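PDB 3GDO: scyllo-inositol 2-dehydrogenase (NADP(+)) IolW from Bacillus subtilis subsp. subtilis, which catalyses the reversible NADPH-dependent reduction of scyllo-inosose to scyllo-inositol, accepting NADPH but not NADH as cofactor. Local coordinates for residues 91-96 / 304-309; 66-71 / 311-316; 281-284 / 289-292. One frame throughout, in Å; residues are numbered along the deposited sequence.

Contact 1: residues 91-96 / 304-309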
loop_
_atom_site.group_PDB
_atom_site.type_symbol
_atom_site.label_atom_id
_atom_site.label_comp_id
_atom_site.label_asym_id
_atom_site.label_seq_id
_atom_site.Cartn_x
_atom_site.Cartn_y
_atom_site.Cartn_z
ATOM N N HIS B 91 -10.338 -38.898 8.413
ATOM C CA HIS B 91 -10.415 -37.408 8.482
ATOM C C HIS B 91 -8.994 -36.860 8.277
ATOM O O HIS B 91 -8.023 -37.514 8.700
ATOM C CB HIS B 91 -10.929 -36.936 9.848
ATOM C CG HIS B 91 -12.279 -37.479 10.214
ATOM N ND1 HIS B 91 -13.348 -37.473 9.340
ATOM C CD2 HIS B 91 -12.740 -38.024 11.369
ATOM C CE1 HIS B 91 -14.405 -38.009 9.931
ATOM N NE2 HIS B 91 -14.059 -38.358 11.161
ATOM N N VAL B 92 -8.868 -35.692 7.629
ATOM C CA VAL B 92 -7.544 -35.152 7.226
ATOM C C VAL B 92 -7.493 -33.640 7.464
ATOM O O VAL B 92 -8.438 -32.906 7.102
ATOM C CB VAL B 92 -7.193 -35.464 5.744
ATOM C CG1 VAL B 92 -5.891 -34.748 5.287
ATOM C CG2 VAL B 92 -7.018 -36.956 5.527
ATOM N N VAL B 93 -6.424 -33.223 8.145
ATOM C CA VAL B 93 -5.974 -31.813 8.219
ATOM C C VAL B 93 -4.747 -31.642 7.305
ATOM O O VAL B 93 -3.748 -32.343 7.471
ATOM C CB VAL B 93 -5.597 -31.394 9.660
ATOM C CG1 VAL B 93 -4.849 -29.980 9.687
ATOM C CG2 VAL B 93 -6.837 -31.407 10.600
ATOM N N MET B 94 -4.844 -30.720 6.346
ATOM C CA MET B 94 -3.778 -30.440 5.366
ATOM C C MET B 94 -3.125 -29.112 5.753
ATOM O O MET B 94 -3.796 -28.227 6.291
ATOM C CB MET B 94 -4.352 -30.245 3.944
ATOM C CG MET B 94 -5.340 -31.280 3.388
ATOM S SD MET B 94 -5.867 -30.980 1.679
ATOM C CE MET B 94 -4.407 -31.267 0.736
ATOM N N GLU B 95 -1.836 -28.943 5.453
ATOM C CA GLU B 95 -1.212 -27.620 5.658
ATOM C C GLU B 95 -1.670 -26.668 4.552
ATOM O O GLU B 95 -2.157 -27.108 3.504
ATOM C CB GLU B 95 0.327 -27.687 5.724
ATOM C CG GLU B 95 0.922 -27.738 7.143
ATOM C CD GLU B 95 0.828 -26.421 7.942
ATOM O OE1 GLU B 95 0.193 -25.421 7.465
ATOM O OE2 GLU B 95 1.382 -26.416 9.069
ATOM N N LYS B 96 -1.565 -25.362 4.812
ATOM C CA LYS B 96 -1.649 -24.384 3.725
ATOM C C LYS B 96 -0.293 -24.367 2.978
ATOM O O LYS B 96 0.701 -24.776 3.537
ATOM C CB LYS B 96 -2.008 -22.988 4.234
ATOM C CG LYS B 96 -1.322 -22.532 5.517
ATOM C CD LYS B 96 0.195 -22.364 5.377
ATOM C CE LYS B 96 0.562 -21.342 4.339
ATOM N NZ LYS B 96 2.013 -21.122 4.344
ATOM N N THR B 304 -7.575 -23.092 19.262
ATOM C CA THR B 304 -8.975 -23.012 18.887
ATOM C C THR B 304 -9.249 -23.837 17.623
ATOM O O THR B 304 -10.260 -24.554 17.578
ATOM C CB THR B 304 -9.467 -21.530 18.770
ATOM O OG1 THR B 304 -9.242 -20.866 20.018
ATOM C CG2 THR B 304 -10.944 -21.419 18.406
ATOM N N TYR B 305 -8.358 -23.776 16.618
ATOM C CA TYR B 305 -8.534 -24.612 15.431
ATOM C C TYR B 305 -8.683 -26.102 15.849
ATOM O O TYR B 305 -9.568 -26.812 15.371
ATOM C CB TYR B 305 -7.369 -24.460 14.450
ATOM C CG TYR B 305 -7.431 -25.407 13.275
ATOM C CD1 TYR B 305 -8.027 -25.015 12.086
ATOM C CD2 TYR B 305 -6.878 -26.669 13.338
ATOM C CE1 TYR B 305 -8.082 -25.845 11.004
ATOM C CE2 TYR B 305 -6.935 -27.514 12.249
ATOM C CZ TYR B 305 -7.543 -27.098 11.095
ATOM O OH TYR B 305 -7.611 -27.914 9.999
ATOM N N TYR B 306 -7.834 -26.573 16.750
ATOM C CA TYR B 306 -7.916 -27.990 17.069
ATOM C C TYR B 306 -9.083 -28.384 18.008
ATOM O O TYR B 306 -9.575 -29.493 17.918
ATOM C CB TYR B 306 -6.559 -28.555 17.527
ATOM C CG TYR B 306 -5.671 -28.952 16.353
ATOM C CD1 TYR B 306 -6.059 -29.963 15.494
ATOM C CD2 TYR B 306 -4.438 -28.312 16.111
ATOM C CE1 TYR B 306 -5.273 -30.331 14.401
ATOM C CE2 TYR B 306 -3.615 -28.689 15.038
ATOM C CZ TYR B 306 -4.044 -29.689 14.186
ATOM O OH TYR B 306 -3.282 -30.113 13.125
ATOM N N ARG B 307 -9.496 -27.498 18.910
ATOM C CA ARG B 307 -10.697 -27.758 19.718
ATOM C C ARG B 307 -11.914 -27.847 18.804
ATOM O O ARG B 307 -12.819 -28.669 19.022
ATOM C CB ARG B 307 -10.904 -26.680 20.761
ATOM C CG ARG B 307 -9.839 -26.646 21.822
ATOM C CD ARG B 307 -10.085 -25.482 22.801
ATOM N NE ARG B 307 -9.197 -25.600 23.957
ATOM C CZ ARG B 307 -8.399 -24.645 24.418
ATOM N NH1 ARG B 307 -8.388 -23.441 23.877
ATOM N NH2 ARG B 307 -7.654 -24.875 25.487
ATOM N N LYS B 308 -11.920 -27.036 17.755
ATOM C CA LYS B 308 -13.019 -27.066 16.799
ATOM C C LYS B 308 -13.013 -28.317 15.923
ATOM O O LYS B 308 -14.076 -28.900 15.699
ATOM C CB LYS B 308 -13.094 -25.784 15.971
ATOM C CG LYS B 308 -14.121 -24.776 16.490
ATOM C CD LYS B 308 -13.581 -23.334 16.535
ATOM C CE LYS B 308 -14.680 -22.318 16.179
ATOM N NZ LYS B 308 -15.910 -22.391 17.030
ATOM N N ILE B 309 -11.840 -28.734 15.443
ATOM C CA ILE B 309 -11.724 -29.976 14.700
ATOM C C ILE B 309 -12.268 -31.166 15.550
ATOM O O ILE B 309 -12.998 -32.009 15.048
ATOM C CB ILE B 309 -10.240 -30.265 14.258
ATOM C CG1 ILE B 309 -9.772 -29.292 13.160
ATOM C CG2 ILE B 309 -10.044 -31.749 13.813
ATOM C CD1 ILE B 309 -10.286 -29.594 11.734
#
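With chi1 at 169°, V93 sets CG1 opposite its own backbone N and CG2 opposite the carbonyl carbon, and the resulting fork of methyls opens toward helix 303-315. Y305 answers from that helix with CG likewise anti to N (chi1 174°), a torsion that extends its ring toward the strand; the two side chains meet from opposite directions. The phenol oxygen enters the fork almost evenly: Y305 OH is 3.5 Å from V93 CG1 and 3.6 Å from V93 CG2. The ring itself is met obliquely, with V93 CG1 4.1 Å from Y305 CE2. Y306 brings its OH to 3.8 Å from V93 CG1, and its ring is met obliquely by V93 CG2, while I309 CD1 closes on V93 CG2 at 4.1 Å. Within the helix the two aromatics also meet: Y305 CD2 stands 3.8 Å above the Y306 ring, over its centre. Segment axes run nearly antiparallel, at 160° and 11.7 Å, a separation bridged by side chains rather than backbone. The contact thus lays the helix against strand 91-95, which lies between strands 68-71 and 119-122 in the parallel Rossmann sheet. With an alanine here in place of V93 both methyls would go, and a gap between the two phenols and I309 would be the likely result, with the Y305 ring less firmly held. The tyrosines pack on valine through ring carbon and the hydroxyl oxygens. Each buried hydroxyl has a hydrogen-bond partner outside the contact, S120 OG for Y305 OH and H21 ND1 for Y306 OH, so apolar carbon can pack against it without leaving it unpaired.

Contact 2: residues 66-71 / 311-316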
loop_
_atom_site.group_PDB
_atom_site.type_symbol
_atom_site.label_atom_id
_atom_site.label_comp_id
_atom_site.label_asym_id
_atom_site.label_seq_id
_atom_site.Cartn_x
_atom_site.Cartn_y
_atom_site.Cartn_z
ATOM N N ILE B 66 -6.907 -45.462 13.902
ATOM C CA ILE B 66 -6.543 -44.079 13.541
ATOM C C ILE B 66 -7.751 -43.328 12.958
ATOM O O ILE B 66 -8.332 -43.787 11.976
ATOM C CB ILE B 66 -5.396 -44.061 12.515
ATOM C CG1 ILE B 66 -4.112 -44.653 13.128
ATOM C CG2 ILE B 66 -5.155 -42.627 11.973
ATOM C CD1 ILE B 66 -3.555 -43.889 14.342
ATOM N N GLU B 67 -8.105 -42.189 13.551
ATOM C CA GLU B 67 -9.288 -41.421 13.112
ATOM C C GLU B 67 -8.965 -40.141 12.299
ATOM O O GLU B 67 -9.686 -39.798 11.337
ATOM C CB GLU B 67 -10.114 -41.041 14.321
ATOM C CG GLU B 67 -10.426 -42.249 15.234
ATOM C CD GLU B 67 -11.122 -41.823 16.457
ATOM O OE1 GLU B 67 -10.475 -41.517 17.494
ATOM O OE2 GLU B 67 -12.349 -41.738 16.378
ATOM N N LEU B 68 -7.900 -39.445 12.726
ATOM C CA LEU B 68 -7.446 -38.182 12.091
ATOM C C LEU B 68 -5.963 -38.274 11.694
ATOM O O LEU B 68 -5.129 -38.683 12.509
ATOM C CB LEU B 68 -7.674 -36.977 13.027
ATOM C CG LEU B 68 -7.194 -35.585 12.560
ATOM C CD1 LEU B 68 -7.949 -35.087 11.365
ATOM C CD2 LEU B 68 -7.301 -34.580 13.688
ATOM N N VAL B 69 -5.678 -37.935 10.434
ATOM C CA VAL B 69 -4.304 -37.818 9.923
ATOM C C VAL B 69 -3.984 -36.315 9.709
ATOM O O VAL B 69 -4.787 -35.576 9.093
ATOM C CB VAL B 69 -4.143 -38.565 8.584
ATOM C CG1 VAL B 69 -2.706 -38.453 8.058
ATOM C CG2 VAL B 69 -4.497 -40.040 8.749
ATOM N N ILE B 70 -2.840 -35.872 10.245
ATOM C CA ILE B 70 -2.275 -34.532 9.921
ATOM C C ILE B 70 -1.230 -34.652 8.809
ATOM O O ILE B 70 -0.245 -35.370 8.938
ATOM C CB ILE B 70 -1.648 -33.884 11.154
ATOM C CG1 ILE B 70 -2.501 -34.147 12.405
ATOM C CG2 ILE B 70 -1.355 -32.389 10.908
ATOM C CD1 ILE B 70 -3.867 -33.426 12.461
ATOM N N VAL B 71 -1.472 -34.021 7.681
ATOM C CA VAL B 71 -0.523 -34.142 6.592
ATOM C C VAL B 71 0.474 -32.953 6.599
ATOM O O VAL B 71 0.110 -31.815 6.342
ATOM C CB VAL B 71 -1.206 -34.320 5.239
ATOM C CG1 VAL B 71 -0.166 -34.524 4.152
ATOM C CG2 VAL B 71 -2.148 -35.543 5.294
ATOM N N GLU B 311 -14.531 -30.994 17.847
ATOM C CA GLU B 311 -16.006 -30.844 17.834
ATOM C C GLU B 311 -16.661 -31.240 16.512
ATOM O O GLU B 311 -17.782 -31.761 16.534
ATOM C CB GLU B 311 -16.457 -29.480 18.380
ATOM C CG GLU B 311 -16.029 -29.324 19.860
ATOM C CD GLU B 311 -16.263 -27.951 20.485
ATOM O OE1 GLU B 311 -16.503 -26.977 19.747
ATOM O OE2 GLU B 311 -16.191 -27.845 21.745
ATOM N N SER B 312 -15.977 -31.057 15.370
ATOM C CA SER B 312 -16.485 -31.592 14.104
ATOM C C SER B 312 -16.491 -33.120 14.072
ATOM O O SER B 312 -17.439 -33.720 13.586
ATOM C CB SER B 312 -15.685 -31.100 12.897
ATOM O OG SER B 312 -15.740 -29.685 12.805
ATOM N N ILE B 313 -15.412 -33.731 14.547
ATOM C CA ILE B 313 -15.258 -35.186 14.495
ATOM C C ILE B 313 -16.302 -35.909 15.380
ATOM O O ILE B 313 -16.980 -36.833 14.911
ATOM C CB ILE B 313 -13.796 -35.621 14.877
ATOM C CG1 ILE B 313 -12.822 -35.230 13.741
ATOM C CG2 ILE B 313 -13.724 -37.120 15.122
ATOM C CD1 ILE B 313 -11.318 -35.288 14.146
ATOM N N ARG B 314 -16.409 -35.459 16.637
ATOM C CA ARG B 314 -17.209 -36.098 17.682
ATOM C C ARG B 314 -18.705 -35.674 17.691
ATOM O O ARG B 314 -19.595 -36.508 17.948
ATOM C CB ARG B 314 -16.586 -35.781 19.061
ATOM C CG ARG B 314 -15.281 -36.522 19.370
ATOM C CD ARG B 314 -15.566 -37.985 19.606
ATOM N NE ARG B 314 -14.396 -38.731 20.058
ATOM C CZ ARG B 314 -13.718 -39.560 19.281
ATOM N NH1 ARG B 314 -14.085 -39.731 18.025
ATOM N NH2 ARG B 314 -12.651 -40.198 19.751
ATOM N N GLU B 315 -18.963 -34.384 17.429
ATOM C CA GLU B 315 -20.267 -33.760 17.610
ATOM C C GLU B 315 -20.894 -33.382 16.258
ATOM O O GLU B 315 -22.062 -33.036 16.191
ATOM C CB GLU B 315 -20.119 -32.547 18.556
ATOM C CG GLU B 315 -19.870 -32.945 20.038
ATOM C CD GLU B 315 -18.903 -32.037 20.830
ATOM O OE1 GLU B 315 -19.269 -30.894 21.184
ATOM O OE2 GLU B 315 -17.771 -32.497 21.139
ATOM N N GLY B 316 -20.100 -33.427 15.185
ATOM C CA GLY B 316 -20.615 -33.065 13.850
ATOM C C GLY B 316 -20.773 -31.564 13.566
ATOM O O GLY B 316 -21.275 -31.176 12.487
#
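E67 and R314 meet through a two-pronged salt bridge whose prongs are unequal. The stronger joins R314 NH1 to E67 OE2 at 3.1 Å, with an N-H...O angle of 173°; the weaker runs from R314 NH2 to E67 OE1 at 3.4 Å. The carboxylate lies at the edge of the guanidinium, and OE2, approached on its syn side, falls practically in the guanidinium plane. The match is imperfect from the other direction, because NH1 sits somewhat out of the carboxylate plane and the two planes are turned 32° from each other, consistent with the longer second prong. Conformation accounts for the encounter: E67 is extended beyond CG and simply reaches out, whereas R314 is bent at chi2 (-71°), which brings its end nearer to E67 than its CB direction would suggest, and the two side chains cross at about a right angle. Each partner is also gripped from strand 6-11 or its approach, E67 OE1 accepting from K7 N and R314 NH2 donating to D4 O, so the second prong joins two groups that are already anchored. Strand 68-71 belongs to the parallel sheet of the Rossmann fold, where it lies between strands 6-11 and 91-95, and helix 303-315, in the sequence range of the C-terminal alpha/beta family, packs against this part of the sheet. Deeper in the contact, L68 has CG anti to its backbone N and turns CD2 toward I313 CD1, 4.1 Å away; L68 CB is nearly as close to the same methyl, at 4.2 Å. I313 places CG1 beside its backbone N, opposite the carbonyl carbon, and from there CD1 reaches the strand at roughly a right angle to the leucine. Its side chain also touches I6 and H91, on the strands flanking L68.

Contact 3: residues 281-284 / 289-292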
loop_
_atom_site.group_PDB
_atom_site.type_symbol
_atom_site.label_atom_id
_atom_site.label_comp_id
_atom_site.label_asym_id
_atom_site.label_seq_id
_atom_site.Cartn_x
_atom_site.Cartn_y
_atom_site.Cartn_z
ATOM N N LYS B 281 -3.711 1.006 16.724
ATOM C CA LYS B 281 -4.418 2.261 16.993
ATOM C C LYS B 281 -5.693 2.369 16.188
ATOM O O LYS B 281 -5.686 2.233 14.948
ATOM C CB LYS B 281 -3.513 3.477 16.742
ATOM C CG LYS B 281 -2.224 3.364 17.530
ATOM C CD LYS B 281 -1.337 4.596 17.470
ATOM C CE LYS B 281 -0.277 4.500 18.588
ATOM N NZ LYS B 281 0.725 5.610 18.538
ATOM N N LEU B 282 -6.787 2.602 16.911
ATOM C CA LEU B 282 -8.084 2.848 16.319
ATOM C C LEU B 282 -8.372 4.337 16.414
ATOM O O LEU B 282 -8.342 4.920 17.504
ATOM C CB LEU B 282 -9.193 2.061 17.046
ATOM C CG LEU B 282 -10.621 2.187 16.507
ATOM C CD1 LEU B 282 -10.839 1.333 15.265
ATOM C CD2 LEU B 282 -11.643 1.813 17.579
ATOM N N THR B 283 -8.658 4.933 15.268
ATOM C CA THR B 283 -9.034 6.335 15.179
ATOM C C THR B 283 -10.499 6.401 14.789
ATOM O O THR B 283 -10.897 5.762 13.811
ATOM C CB THR B 283 -8.179 7.036 14.160
ATOM O OG1 THR B 283 -6.834 7.011 14.629
ATOM C CG2 THR B 283 -8.611 8.482 13.976
ATOM N N THR B 284 -11.286 7.133 15.592
ATOM C CA THR B 284 -12.721 7.322 15.346
ATOM C C THR B 284 -13.107 8.802 15.198
ATOM O O THR B 284 -12.686 9.648 15.992
ATOM C CB THR B 284 -13.581 6.643 16.449
ATOM O OG1 THR B 284 -13.172 5.275 16.590
ATOM C CG2 THR B 284 -15.048 6.686 16.088
ATOM N N ASP B 289 -15.034 15.854 16.101
ATOM C CA ASP B 289 -14.067 15.272 17.032
ATOM C C ASP B 289 -13.407 13.967 16.530
ATOM O O ASP B 289 -14.070 13.064 16.008
ATOM C CB ASP B 289 -14.698 15.111 18.417
ATOM C CG ASP B 289 -14.976 16.462 19.090
ATOM O OD1 ASP B 289 -15.369 17.430 18.389
ATOM O OD2 ASP B 289 -14.795 16.562 20.323
ATOM N N LYS B 290 -12.090 13.909 16.701
ATOM C CA LYS B 290 -11.251 12.835 16.199
ATOM C C LYS B 290 -10.528 12.254 17.404
ATOM O O LYS B 290 -9.785 12.950 18.090
ATOM C CB LYS B 290 -10.284 13.402 15.150
ATOM C CG LYS B 290 -9.247 12.475 14.529
ATOM C CD LYS B 290 -8.675 13.169 13.275
ATOM C CE LYS B 290 -7.164 13.038 13.148
ATOM N NZ LYS B 290 -6.737 11.876 12.315
ATOM N N LYS B 291 -10.787 10.981 17.677
ATOM C CA LYS B 291 -10.290 10.312 18.874
ATOM C C LYS B 291 -9.365 9.164 18.437
ATOM O O LYS B 291 -9.710 8.427 17.524
ATOM C CB LYS B 291 -11.508 9.827 19.689
ATOM C CG LYS B 291 -11.290 8.791 20.809
ATOM C CD LYS B 291 -12.576 8.666 21.677
ATOM C CE LYS B 291 -12.796 7.248 22.202
ATOM N NZ LYS B 291 -14.142 7.059 22.825
ATOM N N THR B 292 -8.192 9.043 19.059
ATOM C CA THR B 292 -7.301 7.902 18.817
ATOM C C THR B 292 -7.155 7.040 20.069
ATOM O O THR B 292 -6.864 7.549 21.141
ATOM C CB THR B 292 -5.917 8.343 18.255
ATOM O OG1 THR B 292 -6.087 8.823 16.918
ATOM C CG2 THR B 292 -4.925 7.178 18.212
#
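T283 and T292 face each other directly across the hairpin, their OG1 atoms 3.0 Å apart in a hydrogen bond that either hydroxyl could donate. In both residues OG1 sits beside the backbone N and opposite the carbonyl carbon, the shared choice of rotamer that lets the two oxygens meet. The T283 methyl leans obliquely toward K290, bringing CG2 to 4.1 Å from K290 CG, so K290 lends aliphatic carbon to the threonine face. Backbone geometry sets this pairing. T283 and T292 form a non-hydrogen-bonded antiparallel pair with CA atoms 4.3 Å apart, and T284 with K291 forms the hydrogen-bonded pair beside it. There T284 N donates to K291 O at 2.8 Å and K291 N to T284 O at 2.9 Å, with N-H...O angles of 163° and 169°. A CA-H...O contact from T283 CA to the same K291 O, 3.2 Å long, accompanies these bonds. Segment axes at 169° and 4.6 Å confirm a regular antiparallel hairpin of strands 280-286 and 289-295, the latter being the outermost strand, within this chain, of the mixed sheet of the C-terminal alpha/beta domain. Farther out, strand 246-250 flanks 280-286 on its other edge, with L282 packing on F248 and T284 on S246. The threonine face looks toward the second subunit of the assembly. Chemically, the paired backbone bonds fix the register and the threonine hydroxyls share one hydrogen bond across the strands, while T283 packs on A234 of the second subunit and K290 NZ adds a weak hydrogen bond to P233 O of that subunit.

Overall arrangement
Contacts 1 and 2 are neighbours, with centres about 8 Å apart, and both set helix 303-315 against the parallel Rossmann sheet: contact 1 on strand 91-95, contact 2 on the adjacent strand 68-71. Backbone pairing ties them, V93 O lying 2.8 Å from V71 N. Contact 3 is remote, its centre about 37 Å from that of contact 1 and 44 Å from that of contact 2, in the hairpin at the end of the mixed sheet. Along the chain the three are nested, contact 3 within contact 1 within contact 2. Strand 289-295 leads on to helix 303-315, so the chain passes from a hairpin touching the second subunit back to the interface with the nucleotide-binding fold.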